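Local coordinates for immunity protein (Neisseria meningitidis, PDB 4Q7O) that probably protects its own cell in contact-dependent growth inhibition by binding and neutralising the toxin domain of a matching CDI effector, at residues E73-F78 against E99-I104; A58-I63 against I87-G92; N13-N18 against Y108-I113; N7-L12 against F27-Y32; N46-G51 against K134-T139. One frame throughout, in Å; residues are numbered along the deposited sequence.

Contact 1: residues E73-F78 against E99-I104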
# COMPACT_ATOMS: atom_id res chain seq x y z
N GLU B 73 -20.01 3.81 -6.52
CA GLU B 73 -20.58 2.46 -6.64
C GLU B 73 -19.57 1.36 -6.98
O GLU B 73 -19.76 0.20 -6.58
CB GLU B 73 -21.73 2.45 -7.66
CG GLU B 73 -23.02 3.02 -7.09
CD GLU B 73 -24.13 3.12 -8.12
OE1 GLU B 73 -23.96 2.61 -9.25
OE2 GLU B 73 -25.18 3.70 -7.79
N GLU B 74 -18.51 1.72 -7.69
CA GLU B 74 -17.50 0.76 -8.12
C GLU B 74 -16.29 0.72 -7.19
O GLU B 74 -15.35 -0.06 -7.41
CB GLU B 74 -17.02 1.11 -9.53
CG GLU B 74 -18.14 1.26 -10.55
CD GLU B 74 -18.59 -0.07 -11.10
OE1 GLU B 74 -19.09 -0.90 -10.31
OE2 GLU B 74 -18.43 -0.29 -12.32
N VAL B 75 -16.29 1.55 -6.16
CA VAL B 75 -15.18 1.63 -5.22
C VAL B 75 -15.27 0.51 -4.16
O VAL B 75 -16.36 0.23 -3.64
CB VAL B 75 -15.16 3.00 -4.51
CG1 VAL B 75 -14.07 3.06 -3.45
CG2 VAL B 75 -15.00 4.12 -5.54
N ASN B 76 -14.13 -0.12 -3.85
CA ASN B 76 -14.04 -1.08 -2.76
C ASN B 76 -14.52 -0.43 -1.47
O ASN B 76 -13.99 0.59 -1.06
CB ASN B 76 -12.59 -1.50 -2.52
CG ASN B 76 -11.96 -2.22 -3.69
OD1 ASN B 76 -12.65 -2.77 -4.55
ND2 ASN B 76 -10.63 -2.23 -3.71
N GLY B 77 -15.52 -1.02 -0.82
CA GLY B 77 -16.02 -0.45 0.42
C GLY B 77 -17.30 0.36 0.25
O GLY B 77 -17.83 0.87 1.23
N PHE B 78 -17.80 0.46 -0.98
CA PHE B 78 -19.06 1.16 -1.22
C PHE B 78 -20.16 0.72 -0.25
O PHE B 78 -20.95 1.54 0.23
CB PHE B 78 -19.53 0.95 -2.66
CG PHE B 78 -20.88 1.52 -2.94
CD1 PHE B 78 -21.04 2.89 -3.08
CD2 PHE B 78 -21.99 0.70 -3.07
CE1 PHE B 78 -22.28 3.43 -3.35
CE2 PHE B 78 -23.23 1.24 -3.34
CZ PHE B 78 -23.37 2.61 -3.47
N GLU B 99 -8.75 3.49 -5.06
CA GLU B 99 -9.75 4.03 -4.14
C GLU B 99 -10.18 3.04 -3.07
O GLU B 99 -10.19 1.83 -3.30
CB GLU B 99 -10.98 4.47 -4.92
CG GLU B 99 -10.71 5.51 -5.99
CD GLU B 99 -11.87 5.67 -6.95
OE1 GLU B 99 -12.14 4.72 -7.71
OE2 GLU B 99 -12.52 6.73 -6.92
N LEU B 100 -10.57 3.55 -1.92
CA LEU B 100 -11.07 2.72 -0.83
C LEU B 100 -12.05 3.50 0.02
O LEU B 100 -11.81 4.66 0.34
CB LEU B 100 -9.90 2.26 0.05
CG LEU B 100 -10.23 1.49 1.33
CD1 LEU B 100 -10.83 0.14 1.01
CD2 LEU B 100 -8.98 1.31 2.19
N ILE B 101 -13.14 2.86 0.40
CA ILE B 101 -14.07 3.42 1.36
C ILE B 101 -14.09 2.54 2.61
O ILE B 101 -14.16 1.32 2.50
CB ILE B 101 -15.48 3.55 0.77
CG1 ILE B 101 -15.47 4.60 -0.36
CG2 ILE B 101 -16.49 3.89 1.84
CD1 ILE B 101 -16.69 4.52 -1.28
N ILE B 102 -14.02 3.16 3.78
CA ILE B 102 -14.11 2.44 5.05
C ILE B 102 -14.99 3.22 6.04
O ILE B 102 -15.22 4.41 5.85
CB ILE B 102 -12.71 2.19 5.67
CG1 ILE B 102 -11.91 3.50 5.77
CG2 ILE B 102 -11.95 1.15 4.87
CD1 ILE B 102 -10.58 3.33 6.51
N PRO B 103 -15.47 2.55 7.09
CA PRO B 103 -16.19 3.32 8.12
C PRO B 103 -15.27 4.33 8.79
O PRO B 103 -14.07 4.08 8.95
CB PRO B 103 -16.60 2.25 9.14
CG PRO B 103 -16.59 0.95 8.36
CD PRO B 103 -15.45 1.11 7.39
N ILE B 104 -15.83 5.47 9.20
CA ILE B 104 -15.05 6.48 9.91
C ILE B 104 -14.40 5.92 11.18
O ILE B 104 -13.27 6.28 11.51
CB ILE B 104 -15.91 7.74 10.20
CG1 ILE B 104 -16.17 8.49 8.88
CG2 ILE B 104 -15.23 8.66 11.19
CD1 ILE B 104 -17.19 9.59 9.00
O HOH W 1 -8.94 -0.55 -2.35
O HOH W 2 -11.79 0.63 -5.26
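Val-75 and Ile-101 meet where a type II beta turn, Val-75 to Phe-78, lies against strand 98-103, an outermost strand of the four-stranded antiparallel sheet within the chain. The turn is closed by Phe-78 N bonding to Val-75 O. Followed outward, Val-75 first places CB beside Ile-101 CD1. CG1, anti to the backbone N (chi1 176°), then sits 3.7 Å from Ile-101 CD1 and equally near CB of Glu-99. The other branch, CG2, rests on the Glu-99 carboxylate at 3.6 Å from OE1, while Glu-99 OE2 is hydrogen-bonded to the hydroxyl of Tyr-88. Val-75 crosses both partners at about a right angle. One direct hydrogen bond joins the backbones: Ile-101 N donates to Asn-76 O over 2.8 Å, with an N-H...O angle of 163° and the donor nearly along the C=O axis. Two waters extend this link, each donating to Glu-99 O, one accepting from Asn-76 N and the other from Asn-76 ND2. Gly-77 has a positive phi, where a side chain would jam against the preceding carbonyl and clash with Ile-101 O. Its bare CA instead approaches Ile-101 O at 3.3 Å, a CA-H...O contact with 158° at the hydrogen.

Contact 2: residues A58-I63 against I87-G92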
# COMPACT_ATOMS: atom_id res chain seq x y z
N ALA B 58 -2.92 11.92 -3.31
CA ALA B 58 -3.48 11.36 -2.08
C ALA B 58 -4.54 12.26 -1.49
O ALA B 58 -4.32 13.45 -1.32
CB ALA B 58 -2.38 11.11 -1.06
N GLN B 59 -5.68 11.68 -1.12
CA GLN B 59 -6.73 12.47 -0.48
C GLN B 59 -7.67 11.60 0.32
O GLN B 59 -7.78 10.39 0.10
CB GLN B 59 -7.54 13.24 -1.52
CG GLN B 59 -8.37 12.34 -2.42
CD GLN B 59 -9.33 13.10 -3.32
OE1 GLN B 59 -9.73 14.22 -3.00
NE2 GLN B 59 -9.71 12.49 -4.43
N TYR B 60 -8.38 12.24 1.25
CA TYR B 60 -9.56 11.63 1.86
C TYR B 60 -10.68 12.65 1.96
O TYR B 60 -10.44 13.86 1.99
CB TYR B 60 -9.27 10.99 3.23
CG TYR B 60 -8.81 11.96 4.32
CD1 TYR B 60 -9.71 12.81 4.97
CD2 TYR B 60 -7.47 12.00 4.70
CE1 TYR B 60 -9.28 13.69 5.96
CE2 TYR B 60 -7.03 12.87 5.70
CZ TYR B 60 -7.95 13.72 6.32
OH TYR B 60 -7.53 14.59 7.31
N GLU B 61 -11.90 12.14 2.05
CA GLU B 61 -13.06 12.98 2.25
C GLU B 61 -14.12 12.14 2.93
O GLU B 61 -14.47 11.07 2.44
CB GLU B 61 -13.56 13.50 0.90
CG GLU B 61 -14.69 14.50 0.95
CD GLU B 61 -15.18 14.86 -0.44
OE1 GLU B 61 -14.78 14.16 -1.40
OE2 GLU B 61 -15.95 15.83 -0.58
N LYS B 62 -14.62 12.61 4.08
CA LYS B 62 -15.78 11.98 4.67
C LYS B 62 -16.93 12.03 3.67
O LYS B 62 -17.11 13.03 2.96
CB LYS B 62 -16.19 12.69 5.96
CG LYS B 62 -15.22 12.47 7.10
CD LYS B 62 -15.71 13.11 8.38
CE LYS B 62 -14.79 12.79 9.54
NZ LYS B 62 -15.21 13.45 10.81
N ILE B 63 -17.70 10.95 3.61
CA ILE B 63 -18.76 10.85 2.62
C ILE B 63 -20.05 11.43 3.16
O ILE B 63 -20.54 11.01 4.21
CB ILE B 63 -18.97 9.39 2.19
CG1 ILE B 63 -17.73 8.90 1.42
CG2 ILE B 63 -20.23 9.24 1.33
CD1 ILE B 63 -17.73 7.43 1.13
N ILE B 87 -15.91 7.07 4.96
CA ILE B 87 -14.93 8.00 4.44
C ILE B 87 -14.22 7.40 3.23
O ILE B 87 -13.94 6.20 3.18
CB ILE B 87 -13.95 8.42 5.56
CG1 ILE B 87 -12.84 9.34 5.04
CG2 ILE B 87 -13.39 7.18 6.29
CD1 ILE B 87 -12.07 10.02 6.15
N TYR B 88 -13.98 8.25 2.25
CA TYR B 88 -13.35 7.88 0.99
C TYR B 88 -11.87 8.24 1.00
O TYR B 88 -11.52 9.35 1.38
CB TYR B 88 -14.06 8.63 -0.14
CG TYR B 88 -13.40 8.59 -1.49
CD1 TYR B 88 -13.62 7.54 -2.38
CD2 TYR B 88 -12.60 9.65 -1.91
CE1 TYR B 88 -13.04 7.54 -3.64
CE2 TYR B 88 -12.02 9.65 -3.16
CZ TYR B 88 -12.24 8.59 -4.02
OH TYR B 88 -11.66 8.61 -5.27
N PHE B 89 -11.03 7.31 0.58
CA PHE B 89 -9.61 7.56 0.38
C PHE B 89 -9.23 7.27 -1.06
O PHE B 89 -9.75 6.33 -1.66
CB PHE B 89 -8.76 6.64 1.27
CG PHE B 89 -8.79 7.01 2.71
CD1 PHE B 89 -9.84 6.62 3.52
CD2 PHE B 89 -7.74 7.72 3.27
CE1 PHE B 89 -9.87 6.95 4.86
CE2 PHE B 89 -7.75 8.05 4.61
CZ PHE B 89 -8.81 7.67 5.41
N SER B 90 -8.31 8.05 -1.60
CA SER B 90 -7.71 7.66 -2.87
C SER B 90 -6.24 8.01 -2.92
O SER B 90 -5.78 8.95 -2.28
CB SER B 90 -8.46 8.27 -4.05
OG SER B 90 -8.18 9.65 -4.18
N VAL B 91 -5.50 7.21 -3.68
CA VAL B 91 -4.10 7.51 -3.96
C VAL B 91 -3.82 7.34 -5.45
O VAL B 91 -4.51 6.60 -6.15
CB VAL B 91 -3.14 6.61 -3.14
CG1 VAL B 91 -3.25 6.93 -1.66
CG2 VAL B 91 -3.39 5.13 -3.42
N GLY B 92 -2.81 8.05 -5.93
CA GLY B 92 -2.41 7.96 -7.32
C GLY B 92 -3.03 9.02 -8.20
O GLY B 92 -3.60 10.02 -7.72
O HOH W 3 -9.51 10.57 -6.18
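Chi1 of 63° puts the CG of Tyr-60 between its backbone N and carbonyl carbon, and chi1 of -73° sets the CG of Phe-89 anti to its own carbonyl carbon; the two side chains then lie side by side, pointing the same way. Tyr-60 CB stands over one face of the Phe-89 ring, 3.8 Å from its centroid, a CH-pi contact. These residues form a non-hydrogen-bonded pair of antiparallel strands 58-62 and 86-91. The flanking hydrogen-bonded pairs, Gln-59 with Ser-90 and Glu-61 with Tyr-88, each exchange two backbone bonds. Ile-87 CD1 adds a second apolar contact, 3.8 Å from Tyr-60 CD1. Gln-59, Tyr-88 and Ser-90 occupy the other face. There Gln-59 NE2 meets the Tyr-88 ring edge in its plane, 3.9 Å from CE2. One water accepts from Gln-59 NE2, donates to Tyr-88 OH and bonds Ser-90 OG; Tyr-88 OH is also hydrogen-bonded to Glu-99. Both strands are interior to the four-stranded sheet: Tyr-60 bonds to Phe-53 of strand 52-55, and Phe-89 to Leu-100 of strand 98-103. The Tyr-60 and Phe-89 face packs against helices, Phe-111 of helix 104-121 meeting Tyr-60 edge-to-face and Phe-27 of helix 22-34 likewise pairing with Phe-89.

Contact 3: residues N13-N18 against Y108-I113; sequences NKKSIN and YHYFNI
Lys-15 reaches across to His-109 and Ile-113 with a folded aliphatic chain. Its CG is anti to the backbone N, but bends at chi2 (84°) and chi3 (75°) place first CD and then CE away from an extended course. CE thereby arrives at the edge of the His-109 ring, near its plane, 3.5 Å from NE2, and 3.9 Å from Ile-113 CD1. The lysine crosses both side chains at about a right angle. Within helix 104-121, Ile-113 CD1 lies above one face of the same imidazole. Tyr-110 and Ser-16 form the buried part: the tyrosine ring brings CE1 to 3.8 Å from Ser-16 CA and 4.0 Å from Lys-15 CG. Its hydroxyl is held by hydrogen bonds with His-21 and Asn-19, while Ser-16 OG bonds to Leu-12 O and Ser-25 OG. The helix segments run antiparallel at 151°, with axes 10.4 Å apart, a separation bridged by side chains. Helix 22-34 flanks the contact through Ile-24, which touches Tyr-110, and strand 98-103 adjoins it through Ile-102, which touches the same ring.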
# COMPACT_ATOMS: atom_id res chain seq x y z
N ASN B 13 1.17 -0.24 8.76
CA ASN B 13 1.27 -1.15 7.63
C ASN B 13 0.79 -2.55 7.99
O ASN B 13 0.10 -3.18 7.21
CB ASN B 13 2.70 -1.22 7.09
CG ASN B 13 2.99 -0.16 6.05
OD1 ASN B 13 2.50 -0.24 4.91
ND2 ASN B 13 3.80 0.82 6.42
N LYS B 14 1.19 -3.03 9.16
CA LYS B 14 0.76 -4.37 9.57
C LYS B 14 -0.77 -4.47 9.57
O LYS B 14 -1.34 -5.38 8.97
CB LYS B 14 1.33 -4.70 10.95
CG LYS B 14 0.85 -6.01 11.53
CD LYS B 14 1.63 -6.34 12.81
CE LYS B 14 1.13 -7.62 13.45
NZ LYS B 14 1.91 -7.97 14.67
N LYS B 15 -1.42 -3.52 10.22
CA LYS B 15 -2.87 -3.59 10.35
C LYS B 15 -3.56 -3.39 9.01
O LYS B 15 -4.43 -4.16 8.64
CB LYS B 15 -3.39 -2.57 11.37
CG LYS B 15 -4.83 -2.79 11.78
CD LYS B 15 -4.93 -3.83 12.90
CE LYS B 15 -4.49 -3.25 14.24
NZ LYS B 15 -4.51 -4.26 15.33
N SER B 16 -3.14 -2.38 8.26
CA SER B 16 -3.80 -2.09 7.01
C SER B 16 -3.61 -3.20 5.97
O SER B 16 -4.56 -3.58 5.29
CB SER B 16 -3.38 -0.71 6.47
OG SER B 16 -1.99 -0.65 6.24
N ILE B 17 -2.39 -3.73 5.86
CA ILE B 17 -2.13 -4.83 4.94
C ILE B 17 -2.94 -6.06 5.33
O ILE B 17 -3.56 -6.71 4.48
CB ILE B 17 -0.62 -5.15 4.85
CG1 ILE B 17 0.10 -4.02 4.12
CG2 ILE B 17 -0.38 -6.49 4.15
CD1 ILE B 17 1.60 -4.08 4.26
N ASN B 18 -2.98 -6.38 6.62
CA ASN B 18 -3.75 -7.54 7.06
C ASN B 18 -5.26 -7.38 6.84
O ASN B 18 -5.98 -8.36 6.76
CB ASN B 18 -3.42 -7.91 8.51
CG ASN B 18 -2.10 -8.63 8.63
OD1 ASN B 18 -1.67 -9.31 7.69
ND2 ASN B 18 -1.45 -8.49 9.78
N TYR B 108 -10.45 6.29 11.99
CA TYR B 108 -9.85 6.81 13.22
C TYR B 108 -8.86 5.83 13.85
O TYR B 108 -7.82 6.23 14.35
CB TYR B 108 -10.91 7.23 14.23
CG TYR B 108 -11.33 8.67 14.07
CD1 TYR B 108 -10.60 9.71 14.64
CD2 TYR B 108 -12.46 9.00 13.34
CE1 TYR B 108 -10.98 11.03 14.49
CE2 TYR B 108 -12.86 10.32 13.19
CZ TYR B 108 -12.12 11.33 13.77
OH TYR B 108 -12.51 12.64 13.61
N HIS B 109 -9.20 4.55 13.82
CA HIS B 109 -8.31 3.47 14.26
C HIS B 109 -6.99 3.55 13.50
O HIS B 109 -5.91 3.58 14.10
CB HIS B 109 -9.04 2.14 14.02
CG HIS B 109 -8.26 0.91 14.35
ND1 HIS B 109 -7.97 0.54 15.65
CD2 HIS B 109 -7.80 -0.09 13.56
CE1 HIS B 109 -7.32 -0.62 15.64
NE2 HIS B 109 -7.21 -1.02 14.38
N TYR B 110 -7.06 3.63 12.17
CA TYR B 110 -5.84 3.76 11.37
C TYR B 110 -5.07 5.04 11.67
O TYR B 110 -3.85 5.01 11.77
CB TYR B 110 -6.16 3.70 9.89
CG TYR B 110 -6.52 2.34 9.35
CD1 TYR B 110 -5.81 1.20 9.74
CD2 TYR B 110 -7.55 2.19 8.42
CE1 TYR B 110 -6.13 -0.04 9.22
CE2 TYR B 110 -7.87 0.94 7.90
CZ TYR B 110 -7.16 -0.17 8.31
OH TYR B 110 -7.46 -1.40 7.80
N PHE B 111 -5.77 6.16 11.78
CA PHE B 111 -5.09 7.43 12.03
C PHE B 111 -4.38 7.44 13.38
O PHE B 111 -3.29 8.00 13.52
CB PHE B 111 -6.06 8.61 11.91
CG PHE B 111 -6.22 9.11 10.50
CD1 PHE B 111 -6.58 8.25 9.47
CD2 PHE B 111 -5.99 10.44 10.20
CE1 PHE B 111 -6.72 8.72 8.17
CE2 PHE B 111 -6.12 10.92 8.91
CZ PHE B 111 -6.49 10.05 7.89
N ASN B 112 -5.00 6.82 14.38
CA ASN B 112 -4.41 6.76 15.70
C ASN B 112 -3.14 5.90 15.68
O ASN B 112 -2.13 6.23 16.32
CB ASN B 112 -5.42 6.22 16.70
CG ASN B 112 -4.95 6.35 18.12
OD1 ASN B 112 -4.68 7.46 18.60
ND2 ASN B 112 -4.84 5.23 18.81
N ILE B 113 -3.18 4.81 14.92
CA ILE B 113 -2.00 3.98 14.74
C ILE B 113 -0.91 4.70 13.95
O ILE B 113 0.27 4.68 14.33
CB ILE B 113 -2.37 2.66 14.04
CG1 ILE B 113 -3.28 1.82 14.94
CG2 ILE B 113 -1.12 1.87 13.69
CD1 ILE B 113 -3.92 0.65 14.23

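Contact 4: residues N7-L12 against F27-Y32; sequences NIFLNL and FFETIY
Phe-9 inserts its ring against Phe-28 and Tyr-32 of helix 22-34, making an aromatic cluster that is the tight part of this contact. Phe-28 CB lies over the centre of one Phe-9 face, 4.1 Å from the centroid, and Ile-8 CG1 lies over the opposite face toward the rim. The Phe-9 edge is turned to the face of Tyr-32 in an offset edge-to-face pair, with planes at 87° and centroids 5.6 Å apart. Ile-8 reaches Tyr-32 tip to tip, its CD1 over the tyrosine face at 3.7 Å from the centroid. On the polar side Asn-7 and Glu-29, both partly exposed and packed against Glu-98 of the second subunit, also approach tip to tip without bonding directly: two acceptors, Asn-7 OD1 and Glu-29 OE1, stand 3.3 Å apart. A water links the backbone of Ile-8 to Glu-29, accepting from Ile-8 N and donating to Glu-29 OE1 at 2.6 Å. Asn-7 OD1 closes an Asx turn by accepting from Phe-9 N at 2.9 Å, and Phe-9 is the N-cap of helix 10-18. Around this corner, Asp-117 of helix 104-121 accepts from the backbone N of Asn-11 and Leu-12, Phe-111 of that helix meets Phe-28 edge-to-face, and Leu-40 of helix 37-46 touches Tyr-32.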
# COMPACT_ATOMS: atom_id res chain seq x y z
N ASN B 7 10.70 2.10 6.30
CA ASN B 7 9.35 2.60 6.54
C ASN B 7 9.08 2.77 8.04
O ASN B 7 9.24 1.83 8.81
CB ASN B 7 8.33 1.62 5.91
CG ASN B 7 6.97 2.25 5.65
OD1 ASN B 7 6.37 2.86 6.53
ND2 ASN B 7 6.46 2.08 4.42
N ILE B 8 8.67 3.98 8.45
CA ILE B 8 8.35 4.22 9.87
C ILE B 8 6.96 3.75 10.29
O ILE B 8 6.66 3.69 11.48
CB ILE B 8 8.48 5.72 10.27
CG1 ILE B 8 7.41 6.56 9.58
CG2 ILE B 8 9.88 6.24 9.98
CD1 ILE B 8 7.17 7.91 10.23
N PHE B 9 6.11 3.42 9.32
CA PHE B 9 4.72 3.07 9.64
C PHE B 9 4.57 1.58 9.93
O PHE B 9 3.80 0.87 9.28
CB PHE B 9 3.78 3.54 8.54
CG PHE B 9 3.67 5.03 8.46
CD1 PHE B 9 2.97 5.74 9.44
CD2 PHE B 9 4.30 5.75 7.45
CE1 PHE B 9 2.88 7.13 9.40
CE2 PHE B 9 4.20 7.13 7.40
CZ PHE B 9 3.49 7.82 8.37
N LEU B 10 5.30 1.12 10.93
CA LEU B 10 5.38 -0.30 11.20
C LEU B 10 4.03 -0.89 11.60
O LEU B 10 3.57 -1.87 11.02
CB LEU B 10 6.42 -0.58 12.29
CG LEU B 10 7.85 -0.13 11.95
CD1 LEU B 10 8.81 -0.44 13.08
CD2 LEU B 10 8.33 -0.78 10.65
N ASN B 11 3.39 -0.27 12.58
CA ASN B 11 2.10 -0.78 13.04
C ASN B 11 0.95 -0.48 12.09
O ASN B 11 0.03 -1.29 11.93
CB ASN B 11 1.82 -0.30 14.45
CG ASN B 11 2.82 -0.86 15.44
OD1 ASN B 11 3.15 -2.05 15.39
ND2 ASN B 11 3.33 -0.01 16.32
N LEU B 12 1.01 0.68 11.43
CA LEU B 12 -0.01 1.03 10.45
C LEU B 12 -0.01 0.05 9.30
O LEU B 12 -1.06 -0.43 8.89
CB LEU B 12 0.22 2.46 9.93
CG LEU B 12 -0.75 3.11 8.92
CD1 LEU B 12 -0.45 2.70 7.48
CD2 LEU B 12 -2.22 2.85 9.29
N PHE B 27 -1.31 5.78 1.28
CA PHE B 27 -1.69 7.13 1.65
C PHE B 27 -0.69 7.75 2.64
O PHE B 27 -0.13 8.82 2.39
CB PHE B 27 -3.10 7.13 2.24
CG PHE B 27 -3.58 8.47 2.71
CD1 PHE B 27 -4.23 9.34 1.84
CD2 PHE B 27 -3.40 8.86 4.03
CE1 PHE B 27 -4.67 10.57 2.28
CE2 PHE B 27 -3.83 10.10 4.46
CZ PHE B 27 -4.46 10.95 3.59
N PHE B 28 -0.45 7.06 3.74
CA PHE B 28 0.44 7.61 4.75
C PHE B 28 1.90 7.66 4.32
O PHE B 28 2.57 8.66 4.55
CB PHE B 28 0.25 6.91 6.10
CG PHE B 28 -0.95 7.39 6.84
CD1 PHE B 28 -0.99 8.67 7.36
CD2 PHE B 28 -2.06 6.57 6.99
CE1 PHE B 28 -2.10 9.13 8.04
CE2 PHE B 28 -3.18 7.03 7.66
CZ PHE B 28 -3.20 8.31 8.18
N GLU B 29 2.39 6.61 3.67
CA GLU B 29 3.79 6.60 3.29
C GLU B 29 4.12 7.66 2.26
O GLU B 29 5.15 8.32 2.34
CB GLU B 29 4.22 5.23 2.77
CG GLU B 29 5.68 5.17 2.30
CD GLU B 29 6.70 5.56 3.37
OE1 GLU B 29 6.39 5.47 4.58
OE2 GLU B 29 7.83 5.94 2.99
N THR B 30 3.22 7.85 1.30
CA THR B 30 3.53 8.81 0.24
C THR B 30 3.44 10.26 0.74
O THR B 30 4.25 11.09 0.34
CB THR B 30 2.69 8.56 -1.03
OG1 THR B 30 1.31 8.65 -0.72
CG2 THR B 30 2.99 7.18 -1.60
N ILE B 31 2.49 10.56 1.61
CA ILE B 31 2.44 11.89 2.21
C ILE B 31 3.67 12.16 3.09
O ILE B 31 4.29 13.22 3.00
CB ILE B 31 1.16 12.10 3.02
CG1 ILE B 31 -0.04 12.08 2.07
CG2 ILE B 31 1.20 13.39 3.81
CD1 ILE B 31 -1.36 11.99 2.77
N TYR B 32 4.01 11.19 3.93
CA TYR B 32 5.17 11.34 4.80
C TYR B 32 6.47 11.59 4.02
O TYR B 32 7.27 12.45 4.39
CB TYR B 32 5.32 10.09 5.67
CG TYR B 32 6.61 10.02 6.44
CD1 TYR B 32 6.81 10.79 7.57
CD2 TYR B 32 7.63 9.17 6.04
CE1 TYR B 32 8.00 10.72 8.29
CE2 TYR B 32 8.82 9.09 6.74
CZ TYR B 32 9.00 9.87 7.86
OH TYR B 32 10.18 9.78 8.56
O HOH W 4 8.37 5.66 6.22

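Contact 5: residues N46-G51 against K134-T139; sequences NITTTG and KTYSQT
Van der Waals contacts carry the junction of Thr-48 and Ile-47 with Tyr-136. Thr-48 CG2, anti to the carbonyl carbon while OG1 takes the position between N and C (chi1 73°), meets the edge of the Tyr-136 ring in its plane, 3.6 Å from CD1. Ile-47 CG2 lies 3.8 Å from Tyr-136 CE1, and the two side chains cross at about a right angle. Thr-135 packs its methyl CG2 beside the hydroxyl and CB of Thr-48, 3.8 Å from that CB. The contact thus seats the loop between helix 37-46 and strand 52-55 on helix 126-139, the last helix of the chain. Hydrogen bonds stay within each side or lead to other residues. Asn-46 O takes Thr-49 N and Gly-51 N from opposite faces of its plane, at 3.1 and 2.8 Å, which ties the loop into a compact bend. On the helix, Thr-135 O accepts from both the backbone N and OG1 of Thr-139. Thr-48 OG1 bonds to Lys-45 O, and Tyr-136 OH bonds to Phe-44 O in the last turn of helix 37-46.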
# COMPACT_ATOMS: atom_id res chain seq x y z
N ASN B 46 -7.14 17.12 10.05
CA ASN B 46 -8.31 17.49 9.26
C ASN B 46 -9.46 16.51 9.38
O ASN B 46 -10.61 16.87 9.19
CB ASN B 46 -7.95 17.70 7.79
CG ASN B 46 -7.40 19.07 7.50
OD1 ASN B 46 -6.99 19.81 8.41
ND2 ASN B 46 -7.36 19.43 6.22
N ILE B 47 -9.15 15.25 9.68
CA ILE B 47 -10.20 14.25 9.83
C ILE B 47 -11.19 14.63 10.93
O ILE B 47 -12.38 14.33 10.84
CB ILE B 47 -9.61 12.83 10.04
CG1 ILE B 47 -10.67 11.76 9.74
CG2 ILE B 47 -8.98 12.68 11.44
CD1 ILE B 47 -10.09 10.36 9.58
N THR B 48 -10.72 15.35 11.96
CA THR B 48 -11.57 15.76 13.08
C THR B 48 -12.29 17.07 12.82
O THR B 48 -13.28 17.39 13.50
CB THR B 48 -10.75 15.95 14.37
OG1 THR B 48 -9.96 17.14 14.27
CG2 THR B 48 -9.84 14.76 14.62
N THR B 49 -11.80 17.86 11.87
CA THR B 49 -12.36 19.18 11.62
C THR B 49 -13.17 19.24 10.33
O THR B 49 -14.38 19.03 10.34
CB THR B 49 -11.27 20.28 11.63
OG1 THR B 49 -10.26 19.96 10.67
CG2 THR B 49 -10.64 20.39 13.01
N THR B 50 -12.49 19.53 9.22
CA THR B 50 -13.17 19.69 7.94
C THR B 50 -13.62 18.35 7.35
O THR B 50 -14.56 18.29 6.56
CB THR B 50 -12.26 20.40 6.91
OG1 THR B 50 -11.16 19.55 6.58
CG2 THR B 50 -11.74 21.71 7.49
N GLY B 51 -12.93 17.28 7.74
CA GLY B 51 -13.27 15.95 7.26
C GLY B 51 -12.64 15.64 5.91
O GLY B 51 -12.93 14.62 5.29
N LYS B 134 -5.52 13.30 21.46
CA LYS B 134 -6.53 13.71 22.43
C LYS B 134 -7.81 14.08 21.71
O LYS B 134 -8.91 13.71 22.14
CB LYS B 134 -6.02 14.90 23.25
CG LYS B 134 -7.02 15.43 24.26
CD LYS B 134 -6.57 16.76 24.85
CE LYS B 134 -5.06 16.83 24.95
NZ LYS B 134 -4.57 18.23 25.15
N THR B 135 -7.67 14.81 20.61
CA THR B 135 -8.82 15.19 19.79
C THR B 135 -9.53 13.95 19.23
O THR B 135 -10.76 13.92 19.17
CB THR B 135 -8.44 16.16 18.66
OG1 THR B 135 -7.77 17.30 19.21
CG2 THR B 135 -9.68 16.63 17.92
N TYR B 136 -8.77 12.94 18.83
CA TYR B 136 -9.35 11.69 18.34
C TYR B 136 -10.22 11.06 19.42
O TYR B 136 -11.33 10.61 19.16
CB TYR B 136 -8.28 10.68 17.91
CG TYR B 136 -7.45 11.02 16.67
CD1 TYR B 136 -7.79 12.09 15.85
CD2 TYR B 136 -6.32 10.27 16.34
CE1 TYR B 136 -7.02 12.40 14.73
CE2 TYR B 136 -5.55 10.58 15.23
CZ TYR B 136 -5.91 11.63 14.42
OH TYR B 136 -5.15 11.94 13.31
N SER B 137 -9.70 11.03 20.65
CA SER B 137 -10.40 10.41 21.77
C SER B 137 -11.64 11.21 22.19
O SER B 137 -12.67 10.63 22.56
CB SER B 137 -9.45 10.24 22.96
OG SER B 137 -8.38 9.38 22.62
N GLN B 138 -11.54 12.53 22.14
CA GLN B 138 -12.68 13.39 22.40
C GLN B 138 -13.78 13.13 21.38
O GLN B 138 -14.95 12.99 21.73
CB GLN B 138 -12.29 14.87 22.29
CG GLN B 138 -11.33 15.37 23.35
CD GLN B 138 -10.68 16.68 22.96
OE1 GLN B 138 -9.49 16.88 23.16
NE2 GLN B 138 -11.47 17.59 22.39
N THR B 139 -13.39 13.08 20.11
CA THR B 139 -14.32 13.06 18.99
C THR B 139 -14.92 11.69 18.71
O THR B 139 -16.10 11.57 18.36
CB THR B 139 -13.61 13.54 17.70
OG1 THR B 139 -13.05 14.84 17.91
CG2 THR B 139 -14.57 13.58 16.53

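Contact 2 lies nearest the middle of the fold, its centre about 7 Å from the centre of the chain, and is the one built on repeated backbone bonding; contact 1 adds a single direct bond and two water bridges beyond strand 98-103, the next strand in the same sheet. Contacts 3, 4 and 5 are made by side chains: contacts 3 and 4 share helix 10-18, with an exposed lysine at the surface in one and an aromatic cluster in the other, whereas contact 5 sets Thr-48 and Ile-47 of a loop against Tyr-136 and Thr-135 of a helix. Phe-111, within 108-113, touches residues of contacts 2, 4 and 5, linking the sheet to the helices. Contacts 1, 3 and 4 also touch the second subunit; contact 5 does not.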